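Local coordinates for protein 2-hydroxyisobutyryl-CoA mutase large subunit (Aquincola tertiaricarbonis, PDB 4R3U) that works with a small cobalamin-binding subunit to interconvert 2-hydroxyisobutyryl-CoA and (S)-3-hydroxybutyryl-CoA, as the large, substrate-binding subunit of a B12-dependent mutase, at residues 229-232 and 233-237. Numbering follows the deposited sequence.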
loop_
_atom_site.group_PDB
_atom_site.type_symbol
_atom_site.label_atom_id
_atom_site.label_comp_id
_atom_site.label_asym_id
_atom_site.label_seq_id
_atom_site.Cartn_x
_atom_site.Cartn_y
_atom_site.Cartn_z
ATOM N N SER A 229 -0.619 37.042 -19.485
ATOM C CA SER A 229 -1.056 35.738 -18.980
ATOM C C SER A 229 -1.302 35.726 -17.458
ATOM O O SER A 229 -2.156 34.965 -16.971
ATOM C CB SER A 229 -0.045 34.666 -19.339
ATOM O OG SER A 229 0.033 34.528 -20.740
ATOM N N VAL A 230 -0.530 36.552 -16.710
ATOM C CA VAL A 230 -0.661 36.671 -15.251
ATOM C C VAL A 230 -1.905 37.509 -14.958
ATOM O O VAL A 230 -2.688 37.186 -14.037
ATOM C CB VAL A 230 0.647 37.181 -14.595
ATOM C CG1 VAL A 230 0.433 37.585 -13.134
ATOM C CG2 VAL A 230 1.738 36.117 -14.701
ATOM N N ARG A 231 -2.128 38.529 -15.806
ATOM C CA ARG A 231 -3.303 39.392 -15.728
ATOM C C ARG A 231 -4.606 38.533 -15.893
ATOM O O ARG A 231 -5.605 38.803 -15.228
ATOM C CB ARG A 231 -3.182 40.525 -16.785
ATOM C CG ARG A 231 -4.424 41.392 -16.966
ATOM C CD ARG A 231 -5.331 40.856 -18.055
ATOM N NE ARG A 231 -6.600 41.586 -18.113
ATOM C CZ ARG A 231 -6.830 42.642 -18.889
ATOM N NH1 ARG A 231 -5.877 43.110 -19.689
ATOM N NH2 ARG A 231 -8.015 43.232 -18.877
ATOM N N ILE A 232 -4.575 37.490 -16.750
ATOM C CA ILE A 232 -5.727 36.613 -16.927
ATOM C C ILE A 232 -5.977 35.864 -15.605
ATOM O O ILE A 232 -7.113 35.894 -15.106
ATOM C CB ILE A 232 -5.628 35.676 -18.172
ATOM C CG1 ILE A 232 -5.614 36.466 -19.486
ATOM C CG2 ILE A 232 -6.799 34.687 -18.197
ATOM C CD1 ILE A 232 -4.929 35.755 -20.633
ATOM N N VAL A 233 -4.913 35.254 -15.007
ATOM C CA VAL A 233 -5.007 34.566 -13.710
ATOM C C VAL A 233 -5.624 35.509 -12.665
ATOM O O VAL A 233 -6.529 35.126 -11.922
ATOM C CB VAL A 233 -3.651 33.981 -13.246
ATOM C CG1 VAL A 233 -3.807 33.208 -11.943
ATOM C CG2 VAL A 233 -3.061 33.071 -14.325
ATOM N N ARG A 234 -5.172 36.761 -12.672
ATOM C CA ARG A 234 -5.646 37.815 -11.779
ATOM C C ARG A 234 -7.133 38.050 -12.025
ATOM O O ARG A 234 -7.911 38.031 -11.079
ATOM C CB ARG A 234 -4.811 39.071 -12.035
ATOM C CG ARG A 234 -5.000 40.217 -11.072
ATOM C CD ARG A 234 -4.751 41.523 -11.806
ATOM N NE ARG A 234 -5.736 41.730 -12.871
ATOM C CZ ARG A 234 -5.777 42.781 -13.679
ATOM N NH1 ARG A 234 -6.710 42.870 -14.612
ATOM N NH2 ARG A 234 -4.883 43.749 -13.566
ATOM N N ASP A 235 -7.544 38.206 -13.288
ATOM C CA ASP A 235 -8.965 38.366 -13.643
ATOM C C ASP A 235 -9.818 37.156 -13.223
ATOM O O ASP A 235 -10.963 37.317 -12.795
ATOM C CB ASP A 235 -9.123 38.619 -15.141
ATOM C CG ASP A 235 -8.645 39.959 -15.621
ATOM O OD1 ASP A 235 -8.038 40.700 -14.822
ATOM O OD2 ASP A 235 -8.843 40.255 -16.806
ATOM N N ILE A 236 -9.252 35.955 -13.333
ATOM C CA ILE A 236 -9.954 34.747 -12.899
ATOM C C ILE A 236 -10.164 34.850 -11.389
ATOM O O ILE A 236 -11.285 34.663 -10.914
ATOM C CB ILE A 236 -9.227 33.436 -13.315
ATOM C CG1 ILE A 236 -9.227 33.261 -14.844
ATOM C CG2 ILE A 236 -9.841 32.225 -12.615
ATOM C CD1 ILE A 236 -8.170 32.186 -15.355
ATOM N N ILE A 237 -9.095 35.205 -10.660
ATOM C CA ILE A 237 -9.101 35.331 -9.199
ATOM C C ILE A 237 -10.053 36.385 -8.705
ATOM O O ILE A 237 -10.913 36.044 -7.894
ATOM C CB ILE A 237 -7.670 35.418 -8.590
ATOM C CG1 ILE A 237 -6.977 34.031 -8.674
ATOM C CG2 ILE A 237 -7.690 35.955 -7.140
ATOM C CD1 ILE A 237 -5.454 34.070 -8.567
#
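A salt-bridge network of Arg231, Arg234 and Asp235 runs along one flank of helix 226-243, one of the helices packed around the barrel of this mutase subunit, with Asp235 one turn beyond Arg231. Arg231 NE donates to Asp235 OD2 at 2.9 Å, from within the guanidinium plane but 35° above that of the carboxylate, and the two planes stand 80° apart. The other oxygen belongs to the neighbouring arginine: Arg234 NH1 reaches Asp235 OD1 at 2.6 Å on its syn lone pair, while NE adds only a weak bond. Arg234 folds back at chi3 (64°), which helps lay one face of its guanidinium over Arg231 CG, 3.6 Å from NH1. The arginines approach each other, NE of Arg231 lying 3.7 Å from NH1 of Arg234, and the shared carboxylate probably offsets their like charges. Were Asp235 an alanine, both guanidinium groups would probably be left close together without the counter-charge they share. The usual i to i+4 backbone bonds join the turns, among them Asp235 N to Arg231 O (2.8 Å). On another side of the helix, Ile232 CG2 meets Ile236 CD1 at 4.0 Å. The charged flank faces the C-terminal end of helix 518-532 and the loop that follows it: Arg231 also bonds to the carbonyls of Val531 and Ala532, Arg234 to that of Glu535, and Asp235 OD2 accepts from Leu539 N. Ile232 and Ile236 pack on Trp184 of helix 183-196, Ile236 lying close to Val208 on strand 206-208, while Val230 and Val233 touch helix 264-283.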